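Local coordinates for protein aromatic-L-amino-acid decarboxylase (Catharanthus roseus, PDB 6EEW) that catalyses the pyridoxal-phosphate-dependent decarboxylation of L-tryptophan to tryptamine and of 5-hydroxy-L-tryptophan to serotonin, at residues Ile176-Arg181 / Val251-Cys256; Leu337-Leu342 / Pro346-Asn351. All coordinates share one frame; numbering follows the deposited sequence.

Interaction 1. Residues Ile176-Arg181 / Val251-Cys256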
ATOM      1  N   ILE A 176     -15.485   5.202  -5.356  1.00 42.87           N
ATOM      2  CA  ILE A 176     -16.175   3.999  -5.817  1.00 45.50           C
ATOM      3  C   ILE A 176     -17.432   3.767  -4.986  1.00 47.11           C
ATOM      4  O   ILE A 176     -18.476   3.364  -5.512  1.00 41.15           O
ATOM      5  CB  ILE A 176     -15.245   2.772  -5.775  1.00 43.91           C
ATOM      6  CG1 ILE A 176     -14.163   2.872  -6.858  1.00 44.49           C
ATOM      7  CG2 ILE A 176     -16.074   1.502  -5.937  1.00 38.31           C
ATOM      8  CD1 ILE A 176     -13.150   1.776  -6.826  1.00 47.71           C
ATOM      9  N   ALA A 177     -17.354   4.014  -3.678  1.00 48.00           N
ATOM     10  CA  ALA A 177     -18.537   3.906  -2.827  1.00 57.33           C
ATOM     11  C   ALA A 177     -19.662   4.800  -3.339  1.00 54.53           C
ATOM     12  O   ALA A 177     -20.813   4.362  -3.485  1.00 61.29           O
ATOM     13  CB  ALA A 177     -18.175   4.259  -1.380  1.00 58.44           C
ATOM     14  N   ALA A 178     -19.347   6.061  -3.622  1.00 49.62           N
ATOM     15  CA  ALA A 178     -20.365   6.965  -4.149  1.00 56.14           C
ATOM     16  C   ALA A 178     -20.902   6.468  -5.488  1.00 56.09           C
ATOM     17  O   ALA A 178     -22.123   6.478  -5.732  1.00 58.11           O
ATOM     18  CB  ALA A 178     -19.792   8.375  -4.284  1.00 52.35           C
ATOM     19  N   ARG A 179     -19.989   6.060  -6.383  1.00 54.80           N
ATOM     20  CA  ARG A 179     -20.380   5.538  -7.692  1.00 58.33           C
ATOM     21  C   ARG A 179     -21.349   4.376  -7.554  1.00 57.35           C
ATOM     22  O   ARG A 179     -22.357   4.306  -8.261  1.00 58.71           O
ATOM     23  CB  ARG A 179     -19.140   5.101  -8.480  1.00 52.54           C
ATOM     24  CG  ARG A 179     -19.439   4.559  -9.900  1.00 56.85           C
ATOM     25  CD  ARG A 179     -18.259   3.714 -10.432  1.00 55.03           C
ATOM     26  NE  ARG A 179     -18.205   2.411  -9.768  1.00 48.67           N
ATOM     27  CZ  ARG A 179     -17.151   1.602  -9.769  1.00 43.56           C
ATOM     28  NH1 ARG A 179     -16.032   1.953 -10.394  1.00 41.25           N
ATOM     29  NH2 ARG A 179     -17.209   0.450  -9.118  1.00 43.17           N
ATOM     30  N   GLU A 180     -21.056   3.449  -6.648  1.00 56.70           N
ATOM     31  CA  GLU A 180     -21.892   2.264  -6.526  1.00 55.37           C
ATOM     32  C   GLU A 180     -23.237   2.606  -5.898  1.00 55.11           C
ATOM     33  O   GLU A 180     -24.252   2.004  -6.246  1.00 48.57           O
ATOM     34  CB  GLU A 180     -21.175   1.171  -5.740  1.00 53.35           C
ATOM     35  CG  GLU A 180     -20.132   0.387  -6.546  1.00 57.38           C
ATOM     36  CD  GLU A 180     -20.676  -0.261  -7.829  1.00 61.85           C
ATOM     37  OE1 GLU A 180     -21.820  -0.781  -7.831  1.00 61.26           O
ATOM     38  OE2 GLU A 180     -19.950  -0.239  -8.852  1.00 60.09           O
ATOM     39  N   ARG A 181     -23.275   3.551  -4.955  1.00 55.42           N
ATOM     40  CA  ARG A 181     -24.580   4.001  -4.469  1.00 54.36           C
ATOM     41  C   ARG A 181     -25.441   4.463  -5.637  1.00 58.52           C
ATOM     42  O   ARG A 181     -26.602   4.037  -5.801  1.00 55.04           O
ATOM     43  CB  ARG A 181     -24.423   5.126  -3.451  1.00 55.14           C
ATOM     44  CG  ARG A 181     -25.766   5.635  -2.956  1.00 63.14           C
ATOM     45  CD  ARG A 181     -25.642   6.649  -1.846  1.00 58.28           C
ATOM     46  NE  ARG A 181     -24.907   7.841  -2.243  1.00 53.82           N
ATOM     47  CZ  ARG A 181     -24.562   8.786  -1.373  1.00 57.24           C
ATOM     48  NH1 ARG A 181     -24.887   8.641  -0.099  1.00 53.21           N
ATOM     49  NH2 ARG A 181     -23.892   9.864  -1.763  1.00 58.07           N
ATOM     50  N   VAL A 251     -25.884  13.673 -13.160  1.00 65.23           N
ATOM     51  CA  VAL A 251     -26.072  13.322 -11.757  1.00 61.82           C
ATOM     52  C   VAL A 251     -24.812  13.701 -10.990  1.00 60.13           C
ATOM     53  O   VAL A 251     -23.772  13.036 -11.135  1.00 56.56           O
ATOM     54  CB  VAL A 251     -26.422  11.836 -11.604  1.00 64.10           C
ATOM     55  CG1 VAL A 251     -26.423  11.444 -10.155  1.00 57.79           C
ATOM     56  CG2 VAL A 251     -27.803  11.596 -12.193  1.00 64.45           C
ATOM     57  N   PRO A 252     -24.850  14.777 -10.198  1.00 59.35           N
ATOM     58  CA  PRO A 252     -23.697  15.131  -9.357  1.00 59.87           C
ATOM     59  C   PRO A 252     -23.437  14.068  -8.301  1.00 57.83           C
ATOM     60  O   PRO A 252     -24.312  13.730  -7.498  1.00 60.52           O
ATOM     61  CB  PRO A 252     -24.116  16.464  -8.721  1.00 60.25           C
ATOM     62  CG  PRO A 252     -25.251  16.986  -9.576  1.00 62.96           C
ATOM     63  CD  PRO A 252     -25.951  15.744 -10.072  1.00 62.72           C
ATOM     64  N   LEU A 253     -22.197  13.603  -8.247  1.00 57.88           N
ATOM     65  CA  LEU A 253     -21.859  12.386  -7.530  1.00 54.13           C
ATOM     66  C   LEU A 253     -20.865  12.618  -6.409  1.00 48.77           C
ATOM     67  O   LEU A 253     -21.083  12.158  -5.277  1.00 48.78           O
ATOM     68  CB  LEU A 253     -21.270  11.385  -8.526  1.00 55.03           C
ATOM     69  CG  LEU A 253     -20.845  10.014  -8.021  1.00 52.68           C
ATOM     70  CD1 LEU A 253     -22.041   9.095  -7.799  1.00 51.85           C
ATOM     71  CD2 LEU A 253     -19.843   9.416  -8.994  1.00 51.66           C
ATOM     72  N   PHE A 254     -19.788  13.339  -6.682  1.00 44.60           N
ATOM     73  CA  PHE A 254     -18.665  13.326  -5.763  1.00 45.84           C
ATOM     74  C   PHE A 254     -18.020  14.691  -5.792  1.00 47.11           C
ATOM     75  O   PHE A 254     -17.835  15.277  -6.865  1.00 48.00           O
ATOM     76  CB  PHE A 254     -17.629  12.268  -6.141  1.00 42.65           C
ATOM     77  CG  PHE A 254     -16.524  12.095  -5.129  1.00 41.45           C
ATOM     78  CD1 PHE A 254     -15.327  12.771  -5.254  1.00 51.01           C
ATOM     79  CD2 PHE A 254     -16.682  11.225  -4.071  1.00 46.25           C
ATOM     80  CE1 PHE A 254     -14.308  12.587  -4.320  1.00 54.96           C
ATOM     81  CE2 PHE A 254     -15.661  11.029  -3.133  1.00 51.91           C
ATOM     82  CZ  PHE A 254     -14.477  11.711  -3.262  1.00 53.70           C
ATOM     83  N   LEU A 255     -17.674  15.175  -4.607  1.00 49.63           N
ATOM     84  CA  LEU A 255     -17.005  16.450  -4.436  1.00 45.96           C
ATOM     85  C   LEU A 255     -15.819  16.178  -3.542  1.00 45.80           C
ATOM     86  O   LEU A 255     -15.979  15.616  -2.449  1.00 41.37           O
ATOM     87  CB  LEU A 255     -17.926  17.500  -3.805  1.00 49.98           C
ATOM     88  CG  LEU A 255     -17.143  18.707  -3.299  1.00 46.51           C
ATOM     89  CD1 LEU A 255     -16.531  19.445  -4.501  1.00 44.74           C
ATOM     90  CD2 LEU A 255     -18.025  19.636  -2.426  1.00 51.40           C
ATOM     91  N   CYS A 256     -14.639  16.534  -4.026  1.00 50.72           N
ATOM     92  CA  CYS A 256     -13.410  16.427  -3.258  1.00 52.97           C
ATOM     93  C   CYS A 256     -13.076  17.827  -2.787  1.00 47.06           C
ATOM     94  O   CYS A 256     -12.615  18.657  -3.575  1.00 49.95           O
ATOM     95  CB  CYS A 256     -12.290  15.844  -4.112  1.00 55.20           C
ATOM     96  SG  CYS A 256     -10.751  15.589  -3.227  1.00 67.50           S
TER

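Interaction 2. Residues Leu337-Leu342 / Pro346-Asn351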
ATOM      1  N   LEU A 337     -21.931   1.821   3.086  1.00 59.14           N
ATOM      2  CA  LEU A 337     -21.822   2.196   1.679  1.00 52.02           C
ATOM      3  C   LEU A 337     -20.460   1.813   1.127  1.00 53.05           C
ATOM      4  O   LEU A 337     -20.361   1.278   0.017  1.00 58.36           O
ATOM      5  CB  LEU A 337     -22.059   3.693   1.505  1.00 44.06           C
ATOM      6  CG  LEU A 337     -23.434   4.245   1.842  1.00 46.09           C
ATOM      7  CD1 LEU A 337     -23.398   5.769   1.776  1.00 49.46           C
ATOM      8  CD2 LEU A 337     -24.476   3.697   0.876  1.00 40.75           C
ATOM      9  N   LEU A 338     -19.402   2.020   1.919  1.00 50.45           N
ATOM     10  CA  LEU A 338     -18.066   1.596   1.505  1.00 49.08           C
ATOM     11  C   LEU A 338     -17.996   0.087   1.324  1.00 48.76           C
ATOM     12  O   LEU A 338     -17.447  -0.412   0.337  1.00 39.83           O
ATOM     13  CB  LEU A 338     -17.034   2.026   2.538  1.00 43.07           C
ATOM     14  CG  LEU A 338     -15.591   1.652   2.187  1.00 43.69           C
ATOM     15  CD1 LEU A 338     -15.105   2.492   1.010  1.00 39.82           C
ATOM     16  CD2 LEU A 338     -14.679   1.778   3.407  1.00 35.94           C
ATOM     17  N   LEU A 339     -18.499  -0.653   2.307  1.00 52.95           N
ATOM     18  CA  LEU A 339     -18.462  -2.104   2.270  1.00 45.36           C
ATOM     19  C   LEU A 339     -19.230  -2.645   1.066  1.00 50.37           C
ATOM     20  O   LEU A 339     -18.709  -3.470   0.308  1.00 53.82           O
ATOM     21  CB  LEU A 339     -19.016  -2.646   3.586  1.00 43.31           C
ATOM     22  CG  LEU A 339     -17.924  -2.841   4.631  1.00 43.12           C
ATOM     23  CD1 LEU A 339     -16.909  -1.718   4.528  1.00 53.01           C
ATOM     24  CD2 LEU A 339     -18.508  -2.913   6.023  1.00 37.75           C
ATOM     25  N   ARG A 340     -20.455  -2.158   0.838  1.00 46.24           N
ATOM     26  CA  ARG A 340     -21.182  -2.577  -0.352  1.00 52.91           C
ATOM     27  C   ARG A 340     -20.346  -2.323  -1.588  1.00 51.16           C
ATOM     28  O   ARG A 340     -20.274  -3.166  -2.494  1.00 43.22           O
ATOM     29  CB  ARG A 340     -22.513  -1.833  -0.452  1.00 63.50           C
ATOM     30  CG  ARG A 340     -23.489  -2.240   0.613  1.00 67.74           C
ATOM     31  CD  ARG A 340     -24.824  -1.574   0.438  1.00 64.78           C
ATOM     32  NE  ARG A 340     -25.563  -2.067  -0.715  1.00 57.81           N
ATOM     33  CZ  ARG A 340     -26.249  -3.203  -0.699  1.00 57.73           C
ATOM     34  NH1 ARG A 340     -26.243  -3.954   0.393  1.00 59.30           N
ATOM     35  NH2 ARG A 340     -26.929  -3.592  -1.768  1.00 51.79           N
ATOM     36  N   ALA A 341     -19.684  -1.164  -1.634  1.00 47.14           N
ATOM     37  CA  ALA A 341     -18.938  -0.809  -2.834  1.00 53.74           C
ATOM     38  C   ALA A 341     -17.796  -1.783  -3.096  1.00 53.82           C
ATOM     39  O   ALA A 341     -17.513  -2.113  -4.253  1.00 49.39           O
ATOM     40  CB  ALA A 341     -18.396   0.614  -2.706  1.00 52.93           C
ATOM     41  N   LEU A 342     -17.142  -2.273  -2.039  1.00 46.56           N
ATOM     42  CA  LEU A 342     -15.875  -2.988  -2.167  1.00 48.92           C
ATOM     43  C   LEU A 342     -16.030  -4.508  -2.129  1.00 57.28           C
ATOM     44  O   LEU A 342     -15.075  -5.217  -1.791  1.00 63.52           O
ATOM     45  CB  LEU A 342     -14.907  -2.540  -1.071  1.00 48.46           C
ATOM     46  CG  LEU A 342     -13.952  -1.396  -1.404  1.00 51.07           C
ATOM     47  CD1 LEU A 342     -14.649  -0.344  -2.277  1.00 50.47           C
ATOM     48  CD2 LEU A 342     -13.425  -0.769  -0.121  1.00 54.90           C
ATOM     49  N   PRO A 346     -22.768 -11.788  -3.120  1.00 70.17           N
ATOM     50  CA  PRO A 346     -24.229 -11.652  -3.260  1.00 74.15           C
ATOM     51  C   PRO A 346     -24.964 -11.704  -1.934  1.00 74.03           C
ATOM     52  O   PRO A 346     -25.980 -11.014  -1.757  1.00 74.67           O
ATOM     53  CB  PRO A 346     -24.606 -12.836  -4.167  1.00 74.03           C
ATOM     54  CG  PRO A 346     -23.319 -13.282  -4.798  1.00 74.61           C
ATOM     55  CD  PRO A 346     -22.254 -12.994  -3.784  1.00 70.29           C
ATOM     56  N   GLU A 347     -24.472 -12.508  -0.987  1.00 74.51           N
ATOM     57  CA  GLU A 347     -25.157 -12.617   0.295  1.00 83.81           C
ATOM     58  C   GLU A 347     -25.041 -11.325   1.098  1.00 87.13           C
ATOM     59  O   GLU A 347     -26.034 -10.859   1.671  1.00 92.59           O
ATOM     60  CB  GLU A 347     -24.615 -13.805   1.090  1.00 89.25           C
ATOM     61  CG  GLU A 347     -25.491 -14.162   2.286  1.00 98.67           C
ATOM     62  CD  GLU A 347     -25.214 -15.547   2.840  1.00105.99           C
ATOM     63  OE1 GLU A 347     -24.072 -15.798   3.291  1.00104.72           O
ATOM     64  OE2 GLU A 347     -26.147 -16.383   2.817  1.00109.92           O
ATOM     65  N   TYR A 348     -23.847 -10.724   1.155  1.00 80.84           N
ATOM     66  CA  TYR A 348     -23.715  -9.461   1.876  1.00 77.75           C
ATOM     67  C   TYR A 348     -24.567  -8.379   1.231  1.00 78.56           C
ATOM     68  O   TYR A 348     -25.167  -7.549   1.925  1.00 79.60           O
ATOM     69  CB  TYR A 348     -22.252  -9.014   1.940  1.00 72.37           C
ATOM     70  CG  TYR A 348     -22.069  -7.681   2.652  1.00 75.26           C
ATOM     71  CD1 TYR A 348     -21.965  -7.621   4.040  1.00 78.83           C
ATOM     72  CD2 TYR A 348     -22.015  -6.486   1.941  1.00 72.12           C
ATOM     73  CE1 TYR A 348     -21.807  -6.406   4.703  1.00 73.69           C
ATOM     74  CE2 TYR A 348     -21.855  -5.269   2.589  1.00 69.79           C
ATOM     75  CZ  TYR A 348     -21.753  -5.233   3.974  1.00 71.99           C
ATOM     76  OH  TYR A 348     -21.600  -4.026   4.628  1.00 71.01           O
ATOM     77  N   LEU A 349     -24.637  -8.377  -0.102  1.00 76.21           N
ATOM     78  CA  LEU A 349     -25.359  -7.318  -0.793  1.00 72.31           C
ATOM     79  C   LEU A 349     -26.865  -7.497  -0.685  1.00 75.27           C
ATOM     80  O   LEU A 349     -27.607  -6.516  -0.797  1.00 74.87           O
ATOM     81  CB  LEU A 349     -24.928  -7.254  -2.260  1.00 63.89           C
ATOM     82  CG  LEU A 349     -23.463  -6.871  -2.493  1.00 59.12           C
ATOM     83  CD1 LEU A 349     -23.202  -6.629  -3.966  1.00 58.08           C
ATOM     84  CD2 LEU A 349     -23.082  -5.637  -1.674  1.00 55.94           C
ATOM     85  N   LYS A 350     -27.344  -8.728  -0.471  1.00 76.40           N
ATOM     86  CA  LYS A 350     -28.789  -8.903  -0.338  1.00 76.97           C
ATOM     87  C   LYS A 350     -29.282  -8.407   1.018  1.00 81.01           C
ATOM     88  O   LYS A 350     -30.373  -7.833   1.114  1.00 73.90           O
ATOM     89  CB  LYS A 350     -29.184 -10.364  -0.562  1.00 75.89           C
ATOM     90  CG  LYS A 350     -28.877 -11.300   0.595  1.00 80.39           C
ATOM     91  CD  LYS A 350     -29.799 -12.516   0.544  1.00 86.38           C
ATOM     92  CE  LYS A 350     -29.052 -13.820   0.791  1.00 90.40           C
ATOM     93  NZ  LYS A 350     -28.700 -14.523  -0.484  1.00 90.55           N
ATOM     94  N   ASN A 351     -28.493  -8.605   2.073  1.00 86.78           N
ATOM     95  CA  ASN A 351     -28.870  -8.118   3.393  1.00 88.54           C
ATOM     96  C   ASN A 351     -28.597  -6.621   3.469  1.00 86.69           C
ATOM     97  O   ASN A 351     -27.449  -6.182   3.345  1.00 86.67           O
ATOM     98  CB  ASN A 351     -28.115  -8.868   4.487  1.00 95.86           C
ATOM     99  CG  ASN A 351     -28.627  -8.537   5.880  1.00105.67           C
ATOM    100  OD1 ASN A 351     -29.667  -7.894   6.036  1.00111.78           O
ATOM    101  ND2 ASN A 351     -27.900  -8.979   6.897  1.00107.94           N
TER

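Interaction 1. Residues Ile176-Arg181 / Val251-Cys256
A178 and L253 are the closest backbone pair, CA to CA 6.6 Å, where helix segment 176-181 lies over strand segment 251-256 with axes 8.0 Å apart and directions 167° from parallel, a nearly antiparallel pairing. The side chain of L253 does most of the bridging. Its CG stands anti to the backbone N (chi1 -179°), which carries the isobutyl end up to the helix backbone: L253 CD1 comes within 3.3 Å of A178 O, and the same methyl is 3.9 Å from R179 CA. From the helix, A178 points its methyl at the strand, where A178 CB packs 4.2 Å from L253 CG and also meets the F254 ring at its edge, near the ring plane. This is a helix laid on the central seven-stranded mixed sheet, in keeping with the large domain of fold type I pyridoxal-phosphate enzymes. Strand 251-258 is interior to that sheet, hydrogen-bonded to 194-199 on one flank and 283-287 on the other, and the F254 ring meets that of W283.

R179 offers the strand its backbone and CB; its guanidinium leads away. R179 NH2 forms a salt bridge to E180 OE2 (2.8 Å), taken on the anti lone pair and tilted 21° out of the guanidinium plane, while the bond from R179 NE to the same oxygen is weak. I176 CG1 lies over one face of the group. K211 O and L212 O of the second subunit, with A213 O of the same chain, take further N-H groups of R179, tying the outer face of the helix to the dimer interface.

Interaction 2. Residues Leu337-Leu342 / Pro346-Asn351
R340 and L349 face each other across two short helices whose axes run 148° apart and come no nearer than 10.4 Å. The long side chain of R340 bridges that gap: a bend at chi3 (70°) turns the guanidinium end-on to the carbonyl of L349, which takes two bonds, from R340 NH1 at 3.1 Å and R340 NH2 at 3.2 Å. NH2 lies in the carbonyl plane on a lone pair, whereas NH1 is tilted 31° from it. L349 CD2 sits over the centre of one guanidinium face, 4.1 Å from R340 CZ, so apolar contact backs the polar grip. R340 NH2 also forms a salt bridge with E184. A methionine here has no side-chain N-H groups, so L349 O is likely to be left without a donor from this helix and the charge of E184 without its mate.

Y348 flanks the pair. R340 N comes to its ring edge, 3.8 Å from Y348 CE2, while Y348 OH presses on L339 CB at 3.1 Å, a tight fit. Y348 binds L-tryptophan, and in relatives the corresponding loop tyrosine probably reaches the active site of the neighbouring subunit.

Helix 335-341 is thereby held between helix 346-350 and helix 167-186, on which L338 and A341 rest, and K211 of the second subunit hydrogen-bonds R340 O and packs on L349.

Of the elements involved, helix 167-186 comes first along the chain, and interaction 1 closes a loop of 69 residues that holds strands 194-199 and 220-223 before the chain returns in strand 251-258. The chain then adds strands 283-287, 312-315 and 328-332 to the same sheet and leaves it through helix 335-341, where interaction 2 closes a turn of just three residues. The two loops follow in series, neither crossing nor enclosing the other. They meet in space through helix 167-186: A177 CA lies 3.3 Å from A341 CB. Sheet, covering helix, helix 335-341 and helix 346-350 thus form successive layers, and both interactions also touch the second subunit.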